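Local coordinates for ionotropic glutamate receptor bacterial homologue (Nostoc punctiforme, PDB 2PYY), which binds L-glutamate in the cleft of its ligand-binding core and, as a glutamate receptor homologue, probably couples this to opening of an ion channel, at residues 68-73 and 184-189; 86-91 and 156-161. One frame throughout, in Å; residues are numbered along the deposited sequence.

Interaction 1 (68-73 with 184-189) and interaction 2 (86-91 with 156-161) have centres about 11 Å apart and share one ligand, glutamate. Strands 175-190 and 86-94 run side by side, joined where Glu-184 O lies 2.8 Å from Ser-88 N, a probable hydrogen bond. A second probable one links the contacts near the ligand: Tyr-186 OH of interaction 1 is 2.6 Å from Asp-158 OD2 of interaction 2. Both contacts serve the ligand's amino group, interaction 1 through Ala-68 O and Ser-70 OG and interaction 2 through Asp-158 OD2. Arg-75, Thr-118 and Thr-122 add further bonds to the ligand.

Interaction 1 of 2, residues 68-73 and 184-189; sequences AISITA and ESYGII. With GLU (glutamic acid), chain E.
Chi1 of -62° sets Ser-70 OG anti to its carbonyl carbon, and Glu-184 CG is likewise anti to its own (-48°); from there the extended glutamate chain carries its carboxylate to the hydroxyl. Ser-70 OG donates to Glu-184 OE1 at 2.8 Å, from 57° out of the carboxylate plane, and accepts a bond from the ligand's N, also at 2.8 Å. Thr-122 is a further partner of OE1, while Arg-182 forms a salt bridge with OE2. The Tyr-186 ring turns its edge toward Ser-70 OG, and its OH is hydrogen-bonded to Asp-158 OD2 and Ser-88 OG. Ala-68 CA sits 3.9 Å above the plane of this ring, over its centre, with CB making a CH-pi contact, while Ala-68 O accepts from the ligand's N at 2.7 Å. An alanine in place of Tyr-186 would probably leave Asp-158 OD2 and Ser-88 OG without this partner and uncover Ala-68. The backbones form a single bridge at Ser-70 and Tyr-186, with Gly-187 N bonded to Ile-69 O (3.1 Å) and Ile-71 N to Ser-185 O (2.9 Å). Leu-205 of the second subunit packs on Ile-71. Ile-69 and Ile-189 cross at about a right angle; this packing and the backbone bonds together join the loop between strand 64-66 and helix 73-78 to strand 175-190, against Leu-53 of helix 50-58.

Interaction 2 of 2, residues 86-91 and 156-161; sequences FASGLQ and VFDAPV. With GLU (glutamic acid), chain E.
Ser-88 and Pro-160 make the closest side-chain contact here, with the serine OG 3.0 Å from Pro-160 CD. Anti to its own backbone N (chi1 -177°), Ser-88 OG lies against CG and CD of Pro-160, while its polar partner is Tyr-186. Phe-86 belongs to this tight end too, its CE2 meeting Pro-160 CG obliquely at 3.8 Å. Beside it, Ala-159 N bonds to Gly-89 O at 2.7 Å, almost straight (173°). That bond lies at the end of an antiparallel pairing of strands 86-94 and 154-158, where Gln-91 and Phe-157 bond in both directions. The two strands are neighbours in the mixed sheet of a type 2 periplasmic-binding-protein fold, and strand 154-158 passes directly into helix 159-166. Asp-158 stands at the N-cap position of that helix yet makes no capping bond; its OD2 instead accepts from the ligand's N at 2.6 Å. The Phe-157 ring turns its edge to the ligand's side-chain carboxylate, CZ being 3.9 Å from the ligand's CD. Packing is looser at the other end, where Leu-90 CB and Val-156 CG1 are 4.1 Å apart; the touching residues are all buried, and the contrast is one of closeness, not of solvent access.

Interaction 1 of 2, residues 68-73 and 184-189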
ATOM      1  N   ALA B  68      -9.037  -9.586   2.635  1.00 15.32           N
ATOM      2  CA  ALA B  68      -8.121  -8.900   3.520  1.00 16.41           C
ATOM      3  C   ALA B  68      -7.301  -8.053   2.541  1.00 15.93           C
ATOM      4  O   ALA B  68      -6.084  -8.195   2.440  1.00 16.20           O
ATOM      5  CB  ALA B  68      -7.226  -9.914   4.233  1.00 17.18           C
ATOM      6  N   ILE B  69      -8.002  -7.187   1.817  1.00 15.17           N
ATOM      7  CA  ILE B  69      -7.418  -6.331   0.795  1.00 14.55           C
ATOM      8  C   ILE B  69      -6.901  -4.961   1.247  1.00 13.41           C
ATOM      9  O   ILE B  69      -7.679  -4.039   1.479  1.00 12.46           O
ATOM     10  CB  ILE B  69      -8.445  -6.106  -0.357  1.00 15.83           C
ATOM     11  CG1 ILE B  69      -9.058  -7.449  -0.770  1.00 16.16           C
ATOM     12  CG2 ILE B  69      -7.747  -5.444  -1.564  1.00 12.81           C
ATOM     13  CD1 ILE B  69     -10.067  -7.373  -1.908  1.00 17.05           C
ATOM     14  N   SER B  70      -5.587  -4.826   1.362  1.00 12.79           N
ATOM     15  CA  SER B  70      -4.987  -3.568   1.784  1.00 13.15           C
ATOM     16  C   SER B  70      -5.229  -2.451   0.780  1.00 14.10           C
ATOM     17  O   SER B  70      -5.102  -2.641  -0.428  1.00 14.12           O
ATOM     18  CB  SER B  70      -3.484  -3.753   1.966  1.00 14.14           C
ATOM     19  OG  SER B  70      -3.229  -4.703   2.975  1.00 14.58           O
ATOM     20  N   ILE B  71      -5.579  -1.284   1.301  1.00 12.24           N
ATOM     21  CA  ILE B  71      -5.795  -0.100   0.491  1.00 13.89           C
ATOM     22  C   ILE B  71      -4.412   0.551   0.349  1.00 16.29           C
ATOM     23  O   ILE B  71      -3.745   0.856   1.347  1.00 13.31           O
ATOM     24  CB  ILE B  71      -6.752   0.879   1.214  1.00 16.79           C
ATOM     25  CG1 ILE B  71      -8.111   0.189   1.428  1.00 15.23           C
ATOM     26  CG2 ILE B  71      -6.917   2.180   0.400  1.00 16.23           C
ATOM     27  CD1 ILE B  71      -9.115   1.027   2.165  1.00 16.45           C
ATOM     28  N   THR B  72      -3.967   0.755  -0.885  1.00 16.06           N
ATOM     29  CA  THR B  72      -2.666   1.365  -1.117  1.00 16.50           C
ATOM     30  C   THR B  72      -2.760   2.420  -2.191  1.00 17.80           C
ATOM     31  O   THR B  72      -3.741   2.486  -2.931  1.00 17.70           O
ATOM     32  CB  THR B  72      -1.620   0.338  -1.583  1.00 17.82           C
ATOM     33  OG1 THR B  72      -2.009  -0.194  -2.850  1.00 16.61           O
ATOM     34  CG2 THR B  72      -1.501  -0.799  -0.583  1.00 19.24           C
ATOM     35  N   ALA B  73      -1.721   3.239  -2.288  1.00 18.17           N
ATOM     36  CA  ALA B  73      -1.688   4.296  -3.287  1.00 19.91           C
ATOM     37  C   ALA B  73      -1.739   3.732  -4.700  1.00 21.14           C
ATOM     38  O   ALA B  73      -2.456   4.244  -5.564  1.00 21.51           O
ATOM     39  CB  ALA B  73      -0.422   5.142  -3.112  1.00 21.38           C
ATOM     40  N   GLU B 184      -1.805  -0.695   7.634  1.00 23.76           N
ATOM     41  CA  GLU B 184      -2.612  -0.706   6.421  1.00 22.14           C
ATOM     42  C   GLU B 184      -4.050  -0.973   6.826  1.00 20.51           C
ATOM     43  O   GLU B 184      -4.308  -1.651   7.815  1.00 20.44           O
ATOM     44  CB  GLU B 184      -2.159  -1.823   5.470  1.00 21.94           C
ATOM     45  CG  GLU B 184      -0.655  -1.913   5.226  1.00 23.10           C
ATOM     46  CD  GLU B 184      -0.282  -2.882   4.107  1.00 24.43           C
ATOM     47  OE1 GLU B 184      -0.760  -4.054   4.116  1.00 20.50           O
ATOM     48  OE2 GLU B 184       0.510  -2.471   3.225  1.00 26.55           O
ATOM     49  N   SER B 185      -4.991  -0.431   6.075  1.00 20.19           N
ATOM     50  CA  SER B 185      -6.376  -0.687   6.388  1.00 21.43           C
ATOM     51  C   SER B 185      -6.915  -1.511   5.225  1.00 19.63           C
ATOM     52  O   SER B 185      -6.377  -1.460   4.108  1.00 20.12           O
ATOM     53  CB  SER B 185      -7.153   0.627   6.553  1.00 23.01           C
ATOM     54  OG  SER B 185      -7.536   1.162   5.303  1.00 29.99           O
ATOM     55  N   TYR B 186      -7.939  -2.313   5.500  1.00 17.38           N
ATOM     56  CA  TYR B 186      -8.558  -3.134   4.463  1.00 14.22           C
ATOM     57  C   TYR B 186      -9.826  -2.454   4.015  1.00 12.17           C
ATOM     58  O   TYR B 186     -10.495  -1.796   4.813  1.00 10.90           O
ATOM     59  CB  TYR B 186      -8.960  -4.512   4.977  1.00 13.41           C
ATOM     60  CG  TYR B 186      -7.843  -5.344   5.527  1.00 13.84           C
ATOM     61  CD1 TYR B 186      -6.538  -5.229   5.037  1.00 13.46           C
ATOM     62  CD2 TYR B 186      -8.099  -6.285   6.520  1.00 12.14           C
ATOM     63  CE1 TYR B 186      -5.517  -6.041   5.530  1.00 13.63           C
ATOM     64  CE2 TYR B 186      -7.092  -7.099   7.015  1.00 15.91           C
ATOM     65  CZ  TYR B 186      -5.807  -6.971   6.517  1.00 14.28           C
ATOM     66  OH  TYR B 186      -4.828  -7.791   7.024  1.00 17.51           O
ATOM     67  N   GLY B 187     -10.178  -2.659   2.750  1.00 11.46           N
ATOM     68  CA  GLY B 187     -11.385  -2.068   2.215  1.00 11.22           C
ATOM     69  C   GLY B 187     -11.955  -2.995   1.162  1.00 13.73           C
ATOM     70  O   GLY B 187     -11.352  -4.033   0.850  1.00 12.38           O
ATOM     71  N   ILE B 188     -13.131  -2.651   0.651  1.00 12.39           N
ATOM     72  CA  ILE B 188     -13.773  -3.427  -0.406  1.00 11.44           C
ATOM     73  C   ILE B 188     -13.228  -2.745  -1.662  1.00 12.35           C
ATOM     74  O   ILE B 188     -13.243  -1.508  -1.756  1.00 11.76           O
ATOM     75  CB  ILE B 188     -15.331  -3.316  -0.305  1.00 12.64           C
ATOM     76  CG1 ILE B 188     -15.808  -4.107   0.925  1.00 12.18           C
ATOM     77  CG2 ILE B 188     -16.006  -3.868  -1.572  1.00 12.97           C
ATOM     78  CD1 ILE B 188     -17.284  -3.855   1.342  1.00 13.98           C
ATOM     79  N   ILE B 189     -12.682  -3.525  -2.592  1.00 12.11           N
ATOM     80  CA  ILE B 189     -12.127  -2.934  -3.807  1.00 12.30           C
ATOM     81  C   ILE B 189     -13.216  -2.952  -4.871  1.00 13.08           C
ATOM     82  O   ILE B 189     -13.932  -3.945  -5.018  1.00 13.28           O
ATOM     83  CB  ILE B 189     -10.842  -3.709  -4.268  1.00 12.58           C
ATOM     84  CG1 ILE B 189     -10.082  -2.909  -5.331  1.00 12.18           C
ATOM     85  CG2 ILE B 189     -11.219  -5.106  -4.766  1.00  8.39           C
ATOM     86  CD1 ILE B 189      -8.635  -3.354  -5.516  1.00 12.47           C
TER
HETATM   87  N   GLU E2620      -3.519  -7.519   2.923  1.00 16.95           N
HETATM   88  CA  GLU E2620      -2.679  -8.177   1.880  1.00 17.76           C
HETATM   89  C   GLU E2620      -2.793  -7.410   0.565  1.00 17.99           C
HETATM   90  O   GLU E2620      -3.832  -6.746   0.368  1.00 17.78           O
HETATM   91  CB  GLU E2620      -3.139  -9.620   1.663  1.00 18.83           C
HETATM   92  CG  GLU E2620      -2.262 -10.414   0.701  1.00 17.19           C
HETATM   93  CD  GLU E2620      -2.827 -11.794   0.385  1.00 17.15           C
HETATM   94  OE1 GLU E2620      -2.099 -12.611  -0.215  1.00 14.43           O
HETATM   95  OE2 GLU E2620      -4.000 -12.053   0.732  1.00 15.35           O
HETATM   96  OXT GLU E2620      -1.853  -7.484  -0.252  1.00 18.44           O
HETATM   97  O   HOH W   1     -10.921  -6.633   1.975  1.00 18.30           O
HETATM   98  O   HOH W   2      -4.163   1.731   4.172  1.00 24.23           O

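Interaction 2 of 2, residues 86-91 and 156-161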
ATOM      1  N   PHE B  86     -11.475  -2.459   8.178  1.00 10.45           N
ATOM      2  CA  PHE B  86     -10.629  -3.021   9.227  1.00 13.20           C
ATOM      3  C   PHE B  86      -9.277  -2.309   9.305  1.00 13.37           C
ATOM      4  O   PHE B  86      -8.770  -1.819   8.296  1.00 14.38           O
ATOM      5  CB  PHE B  86     -10.387  -4.503   8.923  1.00 13.45           C
ATOM      6  CG  PHE B  86      -9.949  -5.310  10.112  1.00 13.99           C
ATOM      7  CD1 PHE B  86     -10.887  -5.955  10.915  1.00 15.78           C
ATOM      8  CD2 PHE B  86      -8.603  -5.445  10.420  1.00 16.01           C
ATOM      9  CE1 PHE B  86     -10.486  -6.734  12.010  1.00 16.49           C
ATOM     10  CE2 PHE B  86      -8.185  -6.217  11.510  1.00 14.73           C
ATOM     11  CZ  PHE B  86      -9.133  -6.864  12.305  1.00 15.42           C
ATOM     12  N   ALA B  87      -8.696  -2.264  10.500  1.00 15.01           N
ATOM     13  CA  ALA B  87      -7.385  -1.653  10.717  1.00 16.21           C
ATOM     14  C   ALA B  87      -6.404  -2.805  10.907  1.00 18.23           C
ATOM     15  O   ALA B  87      -6.547  -3.608  11.832  1.00 18.62           O
ATOM     16  CB  ALA B  87      -7.411  -0.767  11.975  1.00 20.70           C
ATOM     17  N   SER B  88      -5.407  -2.897  10.033  1.00 18.30           N
ATOM     18  CA  SER B  88      -4.424  -3.988  10.099  1.00 19.83           C
ATOM     19  C   SER B  88      -2.999  -3.489   9.820  1.00 18.63           C
ATOM     20  O   SER B  88      -2.738  -2.295   9.881  1.00 20.94           O
ATOM     21  CB  SER B  88      -4.805  -5.072   9.081  1.00 18.19           C
ATOM     22  OG  SER B  88      -3.943  -6.194   9.143  1.00 20.39           O
ATOM     23  N   GLY B  89      -2.084  -4.410   9.529  1.00 19.30           N
ATOM     24  CA  GLY B  89      -0.722  -4.007   9.238  1.00 19.78           C
ATOM     25  C   GLY B  89       0.227  -5.183   9.140  1.00 20.44           C
ATOM     26  O   GLY B  89      -0.119  -6.305   9.507  1.00 22.40           O
ATOM     27  N   LEU B  90       1.436  -4.931   8.653  1.00 20.35           N
ATOM     28  CA  LEU B  90       2.426  -5.991   8.514  1.00 21.00           C
ATOM     29  C   LEU B  90       3.158  -6.213   9.822  1.00 23.08           C
ATOM     30  O   LEU B  90       3.393  -5.271  10.582  1.00 22.17           O
ATOM     31  CB  LEU B  90       3.432  -5.624   7.428  1.00 20.63           C
ATOM     32  CG  LEU B  90       2.836  -5.208   6.084  1.00 19.72           C
ATOM     33  CD1 LEU B  90       3.950  -4.775   5.142  1.00 18.73           C
ATOM     34  CD2 LEU B  90       2.038  -6.358   5.499  1.00 20.83           C
ATOM     35  N   GLN B  91       3.520  -7.460  10.083  1.00 24.07           N
ATOM     36  CA  GLN B  91       4.246  -7.791  11.295  1.00 26.17           C
ATOM     37  C   GLN B  91       5.191  -8.949  11.011  1.00 26.01           C
ATOM     38  O   GLN B  91       5.014  -9.680  10.037  1.00 24.95           O
ATOM     39  CB  GLN B  91       3.267  -8.157  12.410  1.00 31.10           C
ATOM     40  CG  GLN B  91       3.887  -8.175  13.798  1.00 33.01           C
ATOM     41  CD  GLN B  91       2.883  -7.815  14.874  1.00 36.29           C
ATOM     42  OE1 GLN B  91       1.777  -8.355  14.904  1.00 38.08           O
ATOM     43  NE2 GLN B  91       3.262  -6.898  15.768  1.00 38.33           N
ATOM     44  N   VAL B 156       6.804 -12.279   7.001  1.00 21.14           N
ATOM     45  CA  VAL B 156       6.208 -10.965   7.204  1.00 20.21           C
ATOM     46  C   VAL B 156       4.863 -11.001   6.487  1.00 20.25           C
ATOM     47  O   VAL B 156       4.794 -11.245   5.286  1.00 14.18           O
ATOM     48  CB  VAL B 156       7.064  -9.831   6.604  1.00 20.17           C
ATOM     49  CG1 VAL B 156       6.296  -8.522   6.656  1.00 20.47           C
ATOM     50  CG2 VAL B 156       8.368  -9.697   7.385  1.00 22.46           C
ATOM     51  N   PHE B 157       3.793 -10.756   7.232  1.00 18.67           N
ATOM     52  CA  PHE B 157       2.466 -10.798   6.659  1.00 18.79           C
ATOM     53  C   PHE B 157       1.505  -9.997   7.531  1.00 18.95           C
ATOM     54  O   PHE B 157       1.906  -9.389   8.531  1.00 19.27           O
ATOM     55  CB  PHE B 157       2.047 -12.267   6.544  1.00 18.61           C
ATOM     56  CG  PHE B 157       1.001 -12.529   5.507  1.00 19.26           C
ATOM     57  CD1 PHE B 157       1.082 -11.948   4.255  1.00 18.05           C
ATOM     58  CD2 PHE B 157      -0.059 -13.390   5.781  1.00 19.35           C
ATOM     59  CE1 PHE B 157       0.111 -12.223   3.271  1.00 18.56           C
ATOM     60  CE2 PHE B 157      -1.033 -13.675   4.812  1.00 18.66           C
ATOM     61  CZ  PHE B 157      -0.950 -13.091   3.557  1.00 17.11           C
ATOM     62  N   ASP B 158       0.237  -9.982   7.150  1.00 16.69           N
ATOM     63  CA  ASP B 158      -0.777  -9.239   7.900  1.00 16.55           C
ATOM     64  C   ASP B 158      -0.888  -9.749   9.348  1.00 15.47           C
ATOM     65  O   ASP B 158      -1.116 -10.939   9.587  1.00 14.63           O
ATOM     66  CB  ASP B 158      -2.107  -9.348   7.155  1.00 16.59           C
ATOM     67  CG  ASP B 158      -2.008  -8.811   5.738  1.00 17.21           C
ATOM     68  OD1 ASP B 158      -1.168  -9.311   4.973  1.00 18.97           O
ATOM     69  OD2 ASP B 158      -2.757  -7.894   5.389  1.00 19.46           O
ATOM     70  N   ALA B 159      -0.719  -8.838  10.306  1.00 15.18           N
ATOM     71  CA  ALA B 159      -0.759  -9.186  11.733  1.00 16.67           C
ATOM     72  C   ALA B 159      -1.941 -10.056  12.169  1.00 16.61           C
ATOM     73  O   ALA B 159      -1.757 -11.068  12.856  1.00 16.60           O
ATOM     74  CB  ALA B 159      -0.701  -7.908  12.590  1.00 15.15           C
ATOM     75  N   PRO B 160      -3.169  -9.665  11.786  1.00 16.00           N
ATOM     76  CA  PRO B 160      -4.390 -10.407  12.133  1.00 15.66           C
ATOM     77  C   PRO B 160      -4.325 -11.851  11.646  1.00 16.37           C
ATOM     78  O   PRO B 160      -4.739 -12.770  12.340  1.00 15.56           O
ATOM     79  CB  PRO B 160      -5.486  -9.631  11.411  1.00 17.59           C
ATOM     80  CG  PRO B 160      -4.940  -8.230  11.349  1.00 19.26           C
ATOM     81  CD  PRO B 160      -3.486  -8.429  11.043  1.00 16.35           C
ATOM     82  N   VAL B 161      -3.798 -12.045  10.443  1.00 15.75           N
ATOM     83  CA  VAL B 161      -3.707 -13.383   9.897  1.00 13.97           C
ATOM     84  C   VAL B 161      -2.657 -14.217  10.621  1.00 14.76           C
ATOM     85  O   VAL B 161      -2.886 -15.393  10.900  1.00 13.24           O
ATOM     86  CB  VAL B 161      -3.407 -13.321   8.397  1.00 13.09           C
ATOM     87  CG1 VAL B 161      -3.274 -14.724   7.830  1.00 11.77           C
ATOM     88  CG2 VAL B 161      -4.533 -12.561   7.694  1.00 10.85           C
TER
HETATM   89  N   GLU E2620      -3.519  -7.519   2.923  1.00 16.95           N
HETATM   90  CA  GLU E2620      -2.679  -8.177   1.880  1.00 17.76           C
HETATM   91  C   GLU E2620      -2.793  -7.410   0.565  1.00 17.99           C
HETATM   92  O   GLU E2620      -3.832  -6.746   0.368  1.00 17.78           O
HETATM   93  CB  GLU E2620      -3.139  -9.620   1.663  1.00 18.83           C
HETATM   94  CG  GLU E2620      -2.262 -10.414   0.701  1.00 17.19           C
HETATM   95  CD  GLU E2620      -2.827 -11.794   0.385  1.00 17.15           C
HETATM   96  OE1 GLU E2620      -2.099 -12.611  -0.215  1.00 14.43           O
HETATM   97  OE2 GLU E2620      -4.000 -12.053   0.732  1.00 15.35           O
HETATM   98  OXT GLU E2620      -1.853  -7.484  -0.252  1.00 18.44           O